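Assembly chaperone of ribosomal protein L4 (Acl4) (Chaetomium thermophilum, PDB 5TQB) probably acts as a dedicated chaperone that binds newly made ribosomal protein L4 and protects it until its assembly into the large ribosomal subunit. Local coordinates at residues Glu206-Arg209 with Arg210-Gly213; Arg169-Ala172 with Leu173-Ala177; Glu288-Ala291 with Trp292-Thr295; Asn3-Glu6 with Leu7-Ala11. All coordinates share one frame; numbering follows the deposited sequence.

Contact 1: residues Glu206-Arg209 with Arg210-Gly213; sequences EALR and RSLG
Ser211 turns its hydroxyl back along the helix because chi1 of 69° sets OG between its own backbone N and carbonyl carbon, which carries the oxygen to the preceding turn and Leu208 O. For Leu212, chi1 of -73° swings CG to the amide side instead, leaving that carbon 3.4 Å from Leu208 O. The same carbonyl oxygen therefore meets two consecutive side chains, but in different ways: Ser211 OG donates a hydrogen bond to it at 2.8 Å, whereas Leu212 only rests its branch point and CD1 against it. Leu212 N adds the regular helical bond to Leu208 O at 3.0 Å. Both donors reach the oxygen from the same face of its carbonyl plane, so one carbonyl oxygen of the buried Leu208 accepts from both an amide and the hydroxyl of the buried Ser211.

Residues 206-212 lie toward the C-terminal end of helix 201-212 in an all-helical chain of the tetratricopeptide-repeat class, where antiparallel helices stack into a scaffold. Leu208 and Leu212 both pack on Leu234 of helix 228-240, and Ala207 and Ser211 lie against helix 185-197, on Ala192 and Trp188 respectively. Arg210 stretches its chain from CG to NE, and its CB sits 3.3 Å from Ala207 O. Arg209 is bent instead, and Glu206 N lies 3.9 Å over one face of its guanidinium, away from the middle. Just beyond, Gly213 N donates to Arg209 O at 3.3 Å, the donor standing above the carbonyl plane.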
loop_
_atom_site.group_PDB
_atom_site.type_symbol
_atom_site.label_atom_id
_atom_site.label_comp_id
_atom_site.label_asym_id
_atom_site.label_seq_id
_atom_site.Cartn_x
_atom_site.Cartn_y
_atom_site.Cartn_z
ATOM N N GLU B 206 -17.334 -13.153 -9.771
ATOM C CA GLU B 206 -17.816 -12.057 -10.601
ATOM C C GLU B 206 -17.528 -10.705 -9.949
ATOM O O GLU B 206 -17.075 -9.768 -10.611
ATOM C CB GLU B 206 -19.319 -12.217 -10.825
ATOM C CG GLU B 206 -19.927 -11.239 -11.815
ATOM C CD GLU B 206 -21.432 -11.411 -11.943
ATOM O OE1 GLU B 206 -21.956 -11.284 -13.072
ATOM O OE2 GLU B 206 -22.091 -11.673 -10.912
ATOM N N ALA B 207 -17.782 -10.619 -8.647
ATOM C CA ALA B 207 -17.572 -9.388 -7.895
ATOM C C ALA B 207 -16.092 -9.038 -7.801
ATOM O O ALA B 207 -15.711 -7.880 -7.973
ATOM C CB ALA B 207 -18.168 -9.514 -6.504
ATOM N N LEU B 208 -15.262 -10.038 -7.526
ATOM C CA LEU B 208 -13.829 -9.816 -7.373
ATOM C C LEU B 208 -13.176 -9.408 -8.691
ATOM O O LEU B 208 -12.288 -8.555 -8.719
ATOM C CB LEU B 208 -13.164 -11.079 -6.831
ATOM C CG LEU B 208 -13.359 -11.362 -5.341
ATOM C CD1 LEU B 208 -12.831 -12.744 -4.989
ATOM C CD2 LEU B 208 -12.689 -10.308 -4.473
ATOM N N ARG B 209 -13.621 -10.024 -9.781
ATOM C CA ARG B 209 -13.135 -9.687 -11.113
ATOM C C ARG B 209 -13.475 -8.235 -11.433
ATOM O O ARG B 209 -12.738 -7.555 -12.151
ATOM C CB ARG B 209 -13.774 -10.615 -12.151
ATOM C CG ARG B 209 -12.795 -11.341 -13.069
ATOM C CD ARG B 209 -13.188 -12.806 -13.254
ATOM N NE ARG B 209 -14.622 -12.969 -13.490
ATOM C CZ ARG B 209 -15.301 -14.098 -13.285
ATOM N NH1 ARG B 209 -14.686 -15.185 -12.833
ATOM N NH2 ARG B 209 -16.603 -14.136 -13.527
ATOM N N ARG B 210 -14.589 -7.760 -10.887
ATOM C CA ARG B 210 -15.016 -6.385 -11.107
ATOM C C ARG B 210 -14.172 -5.394 -10.310
ATOM O O ARG B 210 -13.805 -4.337 -10.822
ATOM C CB ARG B 210 -16.488 -6.212 -10.746
ATOM C CG ARG B 210 -16.942 -4.773 -10.813
ATOM C CD ARG B 210 -18.430 -4.664 -10.991
ATOM N NE ARG B 210 -18.838 -3.275 -11.144
ATOM C CZ ARG B 210 -20.090 -2.881 -11.333
ATOM N NH1 ARG B 210 -21.068 -3.774 -11.397
ATOM N NH2 ARG B 210 -20.364 -1.589 -11.457
ATOM N N SER B 211 -13.874 -5.733 -9.059
ATOM C CA SER B 211 -13.067 -4.868 -8.212
ATOM C C SER B 211 -11.663 -4.718 -8.777
ATOM O O SER B 211 -11.082 -3.639 -8.730
ATOM C CB SER B 211 -12.987 -5.423 -6.791
ATOM O OG SER B 211 -12.221 -6.614 -6.753
ATOM N N LEU B 212 -11.119 -5.807 -9.308
ATOM C CA LEU B 212 -9.783 -5.789 -9.889
ATOM C C LEU B 212 -9.736 -4.910 -11.135
ATOM O O LEU B 212 -8.762 -4.200 -11.366
ATOM C CB LEU B 212 -9.344 -7.208 -10.242
ATOM C CG LEU B 212 -8.985 -8.104 -9.057
ATOM C CD1 LEU B 212 -8.935 -9.563 -9.484
ATOM C CD2 LEU B 212 -7.658 -7.681 -8.464
ATOM N N GLY B 213 -10.800 -4.953 -11.929
ATOM C CA GLY B 213 -10.859 -4.191 -13.163
ATOM C C GLY B 213 -10.884 -2.690 -12.942
ATOM O O GLY B 213 -10.810 -1.918 -13.896
#

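Contact 2: residues Arg169-Ala172 with Leu173-Ala177; sequences RCEA and LITEA
Glu171 OE2 is gripped by a salt bridge from Arg195 NH1 and a hydrogen bond from Gln198 NE2, while the other oxygen of the same carboxylate, OE1, lies 3.7 Å from Ile174 CD1. The two side chains meet at a slant, the acid bending at chi2, which brings its end over the later Ile174. Ile174 has CG1 in the crowded position between its backbone N and carbonyl carbon (chi1 61°), which puts CG1 3.4 Å from Cys170 O and 3.5 Å from Glu171 O. Cutting Ile174 back to alanine is likely to open a gap against Val191 and Val194 of helix 185-197 and leave the Glu171 carboxylate without its hydrocarbon neighbour.

Ile174 N closes this turn of helix 166-180 on Cys170 O at 3.0 Å. At the next residue, Thr175 OG1 stands 2.8 Å from Ala172 O with Glu171 O also in range, so its single proton has two possible acceptors. Leu173 faces helix 131-156 through Leu149 and Val152, its CG 3.3 Å from Arg169 O, and Cys170 packs on an aromatic side chain of another protein chain. The salt bridge to Arg195 probably keeps Glu171 charged even though its OE1 borders the Ile174 methyl.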
loop_
_atom_site.group_PDB
_atom_site.type_symbol
_atom_site.label_atom_id
_atom_site.label_comp_id
_atom_site.label_asym_id
_atom_site.label_seq_id
_atom_site.Cartn_x
_atom_site.Cartn_y
_atom_site.Cartn_z
ATOM N N ARG B 169 -28.548 -7.610 7.702
ATOM C CA ARG B 169 -27.873 -6.331 7.876
ATOM C C ARG B 169 -26.730 -6.155 6.874
ATOM O O ARG B 169 -26.550 -5.068 6.321
ATOM C CB ARG B 169 -27.366 -6.189 9.313
ATOM C CG ARG B 169 -28.468 -5.840 10.302
ATOM C CD ARG B 169 -27.962 -5.787 11.733
ATOM N NE ARG B 169 -28.971 -5.249 12.643
ATOM C CZ ARG B 169 -28.847 -5.200 13.966
ATOM N NH1 ARG B 169 -27.754 -5.666 14.560
ATOM N NH2 ARG B 169 -29.825 -4.687 14.701
ATOM N N CYS B 170 -25.974 -7.225 6.634
ATOM C CA CYS B 170 -24.893 -7.193 5.648
ATOM C C CYS B 170 -25.438 -6.908 4.254
ATOM O O CYS B 170 -24.873 -6.104 3.514
ATOM C CB CYS B 170 -24.122 -8.518 5.627
ATOM S SG CYS B 170 -23.031 -8.813 7.044
ATOM N N GLU B 171 -26.536 -7.569 3.899
ATOM C CA GLU B 171 -27.153 -7.378 2.591
ATOM C C GLU B 171 -27.581 -5.929 2.370
ATOM O O GLU B 171 -27.512 -5.422 1.251
ATOM C CB GLU B 171 -28.359 -8.309 2.420
ATOM C CG GLU B 171 -28.025 -9.668 1.813
ATOM C CD GLU B 171 -27.514 -9.571 0.381
ATOM O OE1 GLU B 171 -27.532 -8.458 -0.192
ATOM O OE2 GLU B 171 -27.088 -10.610 -0.172
ATOM N N ALA B 172 -28.020 -5.268 3.437
ATOM C CA ALA B 172 -28.480 -3.886 3.348
ATOM C C ALA B 172 -27.290 -2.948 3.204
ATOM O O ALA B 172 -27.360 -1.932 2.508
ATOM C CB ALA B 172 -29.296 -3.521 4.578
ATOM N N LEU B 173 -26.191 -3.299 3.860
ATOM C CA LEU B 173 -24.989 -2.484 3.817
ATOM C C LEU B 173 -24.353 -2.495 2.430
ATOM O O LEU B 173 -23.969 -1.443 1.917
ATOM C CB LEU B 173 -23.995 -2.959 4.878
ATOM C CG LEU B 173 -24.409 -2.611 6.311
ATOM C CD1 LEU B 173 -23.727 -3.517 7.321
ATOM C CD2 LEU B 173 -24.090 -1.154 6.602
ATOM N N ILE B 174 -24.259 -3.671 1.812
ATOM C CA ILE B 174 -23.579 -3.780 0.520
ATOM C C ILE B 174 -24.432 -3.243 -0.633
ATOM O O ILE B 174 -23.895 -2.848 -1.666
ATOM C CB ILE B 174 -23.110 -5.230 0.209
ATOM C CG1 ILE B 174 -24.299 -6.193 0.150
ATOM C CG2 ILE B 174 -22.087 -5.690 1.244
ATOM C CD1 ILE B 174 -23.946 -7.586 -0.357
ATOM N N THR B 175 -25.751 -3.225 -0.464
ATOM C CA THR B 175 -26.624 -2.617 -1.470
ATOM C C THR B 175 -26.429 -1.099 -1.484
ATOM O O THR B 175 -26.290 -0.495 -2.549
ATOM C CB THR B 175 -28.126 -2.955 -1.256
ATOM O OG1 THR B 175 -28.490 -2.743 0.114
ATOM C CG2 THR B 175 -28.417 -4.401 -1.645
ATOM N N GLU B 176 -26.405 -0.489 -0.301
ATOM C CA GLU B 176 -26.154 0.943 -0.191
ATOM C C GLU B 176 -24.740 1.310 -0.658
ATOM O O GLU B 176 -24.546 2.328 -1.317
ATOM C CB GLU B 176 -26.372 1.425 1.248
ATOM C CG GLU B 176 -26.017 2.902 1.460
ATOM C CD GLU B 176 -26.274 3.389 2.879
ATOM O OE1 GLU B 176 -26.971 2.685 3.641
ATOM O OE2 GLU B 176 -25.776 4.483 3.231
ATOM N N ALA B 177 -23.755 0.480 -0.320
ATOM C CA ALA B 177 -22.364 0.771 -0.660
ATOM C C ALA B 177 -22.114 0.706 -2.168
ATOM O O ALA B 177 -21.371 1.525 -2.712
ATOM C CB ALA B 177 -21.437 -0.179 0.071
#

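Contact 3: residues Glu288-Ala291 with Trp292-Thr295; sequences EPEA and WKDT
A type I beta turn from Glu288 to Ala291 delivers the chain into helix 291-313, and its last residues bond directly to the first turn of that helix. Glu290 O takes Lys293 N at 3.1 Å from above its carbonyl plane, a bond three residues along. Ala291 O receives Thr295 N at 3.2 Å in the carbonyl plane, the regular helical spacing. Glu290 and Lys293 also run side by side, pointing the same way: the acid folds at chi2 (-69°), the lysine is extended beyond CG, and OE1 meets NZ at 3.2 Å in a salt bridge whose hydrogen bond is weak. The lysine CE passes 3.3 Å from the same OE1.

Lys293 CG sits 3.4 Å above one face of the Trp292 indole, over its centre, while Pro289 O comes to the ring edge, near its plane, 3.1 Å from CD1. That carbonyl oxygen is also hydrogen-bonded by Ser283 OG, which ties the turn to the chain before it.

The first turn of helix 291-313 packs on helix 262-281: Trp292 lies on Glu279 and Arg280, while Thr295 rests on Leu275 and bonds through OG1 to Glu279 OE1.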
loop_
_atom_site.group_PDB
_atom_site.type_symbol
_atom_site.label_atom_id
_atom_site.label_comp_id
_atom_site.label_asym_id
_atom_site.label_seq_id
_atom_site.Cartn_x
_atom_site.Cartn_y
_atom_site.Cartn_z
ATOM N N GLU B 288 2.049 -29.279 -20.673
ATOM C CA GLU B 288 3.274 -29.319 -19.883
ATOM C C GLU B 288 3.015 -30.113 -18.607
ATOM O O GLU B 288 2.514 -29.562 -17.626
ATOM C CB GLU B 288 3.738 -27.903 -19.522
ATOM C CG GLU B 288 4.669 -27.252 -20.546
ATOM C CD GLU B 288 3.954 -26.771 -21.797
ATOM O OE1 GLU B 288 2.724 -26.553 -21.745
ATOM O OE2 GLU B 288 4.629 -26.604 -22.836
ATOM N N PRO B 289 3.348 -31.415 -18.609
ATOM C CA PRO B 289 3.050 -32.221 -17.421
ATOM C C PRO B 289 3.937 -31.884 -16.225
ATOM O O PRO B 289 3.663 -32.351 -15.119
ATOM C CB PRO B 289 3.330 -33.649 -17.896
ATOM C CG PRO B 289 4.348 -33.492 -18.962
ATOM C CD PRO B 289 3.998 -32.216 -19.663
ATOM N N GLU B 290 4.974 -31.082 -16.448
ATOM C CA GLU B 290 5.959 -30.780 -15.412
ATOM C C GLU B 290 5.840 -29.345 -14.902
ATOM O O GLU B 290 6.600 -28.928 -14.026
ATOM C CB GLU B 290 7.371 -31.004 -15.959
ATOM C CG GLU B 290 7.579 -32.347 -16.649
ATOM C CD GLU B 290 7.541 -33.521 -15.690
ATOM O OE1 GLU B 290 7.501 -33.295 -14.462
ATOM O OE2 GLU B 290 7.555 -34.677 -16.169
ATOM N N ALA B 291 4.890 -28.593 -15.451
ATOM C CA ALA B 291 4.738 -27.180 -15.116
ATOM C C ALA B 291 4.479 -26.971 -13.630
ATOM O O ALA B 291 4.918 -25.980 -13.048
ATOM C CB ALA B 291 3.612 -26.568 -15.929
ATOM N N TRP B 292 3.766 -27.913 -13.023
ATOM C CA TRP B 292 3.379 -27.798 -11.622
ATOM C C TRP B 292 4.589 -27.838 -10.697
ATOM O O TRP B 292 4.575 -27.233 -9.623
ATOM C CB TRP B 292 2.402 -28.915 -11.247
ATOM C CG TRP B 292 3.010 -30.287 -11.277
ATOM C CD1 TRP B 292 3.085 -31.125 -12.347
ATOM C CD2 TRP B 292 3.626 -30.978 -10.181
ATOM N NE1 TRP B 292 3.707 -32.297 -11.988
ATOM C CE2 TRP B 292 4.048 -32.231 -10.664
ATOM C CE3 TRP B 292 3.857 -30.658 -8.840
ATOM C CZ2 TRP B 292 4.692 -33.163 -9.853
ATOM C CZ3 TRP B 292 4.497 -31.586 -8.038
ATOM C CH2 TRP B 292 4.906 -32.822 -8.547
ATOM N N LYS B 293 5.635 -28.549 -11.109
ATOM C CA LYS B 293 6.849 -28.641 -10.305
ATOM C C LYS B 293 7.519 -27.274 -10.165
ATOM O O LYS B 293 7.963 -26.899 -9.080
ATOM C CB LYS B 293 7.816 -29.661 -10.906
ATOM C CG LYS B 293 7.300 -31.088 -10.823
ATOM C CD LYS B 293 8.318 -32.110 -11.303
ATOM C CE LYS B 293 7.768 -33.524 -11.166
ATOM N NZ LYS B 293 8.653 -34.563 -11.774
ATOM N N ASP B 294 7.571 -26.525 -11.260
ATOM C CA ASP B 294 8.140 -25.183 -11.227
ATOM C C ASP B 294 7.270 -24.249 -10.392
ATOM O O ASP B 294 7.777 -23.348 -9.720
ATOM C CB ASP B 294 8.305 -24.635 -12.647
ATOM C CG ASP B 294 9.450 -25.295 -13.394
ATOM O OD1 ASP B 294 9.304 -25.550 -14.609
ATOM O OD2 ASP B 294 10.496 -25.560 -12.761
ATOM N N THR B 295 5.959 -24.476 -10.424
ATOM C CA THR B 295 5.029 -23.672 -9.640
ATOM C C THR B 295 5.214 -23.943 -8.148
ATOM O O THR B 295 5.110 -23.029 -7.329
ATOM C CB THR B 295 3.574 -23.955 -10.042
ATOM O OG1 THR B 295 3.432 -23.790 -11.457
ATOM C CG2 THR B 295 2.619 -23.012 -9.326
#

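Contact 4: residues Asn3-Glu6 with Leu7-Ala11; sequences NPKE and LLDRA
Lys5 and Asp9, one helical turn apart, form a salt bridge on the surface at the start of helix 4-16, the first helix of the chain. The lysine ammonium NZ lies 3.4 Å from Asp9 OD1, and the two side chains approach slantwise rather than alongside. A bend at chi2 (59°) folds the lysine over toward the acid, so that its CE comes as near as 3.3 Å to OD1. NZ has its stronger acidic partner outside the helix, in a salt bridge to Glu80, which makes Lys5 a link between two carboxylates. An asparagine in its place would probably leave Glu80 and Asp9 without the shared positive charge. Asp9 OD1 also stands 3.3 Å from Lys5 O, two acceptors that do not bond; the nearby ammonium may ease their repulsion.

Just before the helix, Asn3 takes the N-cap position. Its OD1 accepts Lys5 N at 2.7 Å, with an N-H...O angle of 158° and the donor in the plane of the side-chain amide; this Asx turn supplies an acceptor to an amide that has no earlier helical carbonyl to meet. Beyond the cap the regular bonds begin, Leu8 N to Pro4 O at 3.1 Å and Arg10 N to Glu6 O at 2.9 Å. Leu7 and Leu8 give the helix hydrocarbon contacts. Leu8 reaches Ala30 of helix 20-32 and also Ala44 and Leu47 of helix 41-54, while Leu7, its CB 3.3 Å from Pro4 O, packs on Ala30 and Ile2.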
loop_
_atom_site.group_PDB
_atom_site.type_symbol
_atom_site.label_atom_id
_atom_site.label_comp_id
_atom_site.label_asym_id
_atom_site.label_seq_id
_atom_site.Cartn_x
_atom_site.Cartn_y
_atom_site.Cartn_z
ATOM N N ASN B 3 0.210 31.965 16.854
ATOM C CA ASN B 3 -1.124 31.380 16.753
ATOM C C ASN B 3 -1.051 29.846 16.784
ATOM O O ASN B 3 -0.289 29.253 16.019
ATOM C CB ASN B 3 -1.804 31.849 15.462
ATOM C CG ASN B 3 -3.270 31.451 15.391
ATOM O OD1 ASN B 3 -3.628 30.299 15.631
ATOM N ND2 ASN B 3 -4.127 32.409 15.057
ATOM N N PRO B 4 -1.846 29.195 17.663
ATOM C CA PRO B 4 -1.830 27.727 17.754
ATOM C C PRO B 4 -2.267 27.015 16.478
ATOM O O PRO B 4 -1.911 25.851 16.281
ATOM C CB PRO B 4 -2.845 27.426 18.862
ATOM C CG PRO B 4 -2.989 28.671 19.624
ATOM C CD PRO B 4 -2.741 29.791 18.671
ATOM N N LYS B 5 -3.050 27.681 15.636
ATOM C CA LYS B 5 -3.495 27.070 14.386
ATOM C C LYS B 5 -2.297 26.832 13.466
ATOM O O LYS B 5 -2.262 25.849 12.725
ATOM C CB LYS B 5 -4.558 27.938 13.704
ATOM C CG LYS B 5 -4.909 27.528 12.275
ATOM C CD LYS B 5 -5.432 26.102 12.187
ATOM C CE LYS B 5 -5.753 25.722 10.745
ATOM N NZ LYS B 5 -6.251 24.323 10.618
ATOM N N GLU B 6 -1.312 27.726 13.535
ATOM C CA GLU B 6 -0.082 27.580 12.763
ATOM C C GLU B 6 0.696 26.363 13.241
ATOM O O GLU B 6 1.302 25.650 12.441
ATOM C CB GLU B 6 0.787 28.839 12.879
ATOM C CG GLU B 6 2.062 28.791 12.033
ATOM C CD GLU B 6 2.876 30.087 12.085
ATOM O OE1 GLU B 6 4.079 30.040 11.745
ATOM O OE2 GLU B 6 2.321 31.149 12.451
ATOM N N LEU B 7 0.674 26.121 14.548
ATOM C CA LEU B 7 1.304 24.928 15.110
ATOM C C LEU B 7 0.629 23.640 14.644
ATOM O O LEU B 7 1.297 22.625 14.456
ATOM C CB LEU B 7 1.299 24.984 16.636
ATOM C CG LEU B 7 2.464 25.719 17.300
ATOM C CD1 LEU B 7 2.889 26.938 16.513
ATOM C CD2 LEU B 7 2.088 26.107 18.721
ATOM N N LEU B 8 -0.690 23.672 14.467
ATOM C CA LEU B 8 -1.413 22.500 13.970
ATOM C C LEU B 8 -1.013 22.194 12.534
ATOM O O LEU B 8 -0.864 21.032 12.155
ATOM C CB LEU B 8 -2.926 22.713 14.038
ATOM C CG LEU B 8 -3.578 22.761 15.420
ATOM C CD1 LEU B 8 -5.093 22.887 15.282
ATOM C CD2 LEU B 8 -3.222 21.535 16.250
ATOM N N ASP B 9 -0.848 23.243 11.737
ATOM C CA ASP B 9 -0.447 23.083 10.350
ATOM C C ASP B 9 0.984 22.568 10.285
ATOM O O ASP B 9 1.305 21.707 9.472
ATOM C CB ASP B 9 -0.577 24.408 9.601
ATOM C CG ASP B 9 -1.997 24.943 9.611
ATOM O OD1 ASP B 9 -2.919 24.169 9.944
ATOM O OD2 ASP B 9 -2.193 26.137 9.281
ATOM N N ARG B 10 1.836 23.089 11.158
ATOM C CA ARG B 10 3.223 22.658 11.207
ATOM C C ARG B 10 3.316 21.173 11.559
ATOM O O ARG B 10 4.035 20.419 10.910
ATOM C CB ARG B 10 3.996 23.500 12.223
ATOM C CG ARG B 10 5.456 23.118 12.393
ATOM C CD ARG B 10 6.254 23.291 11.109
ATOM N NE ARG B 10 7.625 22.809 11.269
ATOM C CZ ARG B 10 8.388 22.358 10.278
ATOM N NH1 ARG B 10 7.926 22.325 9.034
ATOM N NH2 ARG B 10 9.619 21.935 10.532
ATOM N N ALA B 11 2.583 20.754 12.584
ATOM C CA ALA B 11 2.610 19.363 13.010
ATOM C C ALA B 11 2.082 18.453 11.904
ATOM O O ALA B 11 2.571 17.339 11.720
ATOM C CB ALA B 11 1.805 19.182 14.281
#

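In the fold
All four contacts are local to single helices or their starts, and no two share a helix. Contacts 1 and 2 are partly buried, their centres about 18 Å apart, and both pack on helix 185-197, which lies between them in the chain. Their side-chain hydroxyls turn back on helix carbonyls, while hydrocarbon groups face neighbouring helices. Contacts 3 and 4 are surface contacts on opposite sides of the chain's centre, about 60 Å apart between centres, one at the start of helix 291-313, the other at the first helix. Each marks a helix start and carries a lysine-acid pair, but a beta turn introduces contact 3 and an asparagine cap contact 4. Of the four, contact 2 alone touches another protein chain.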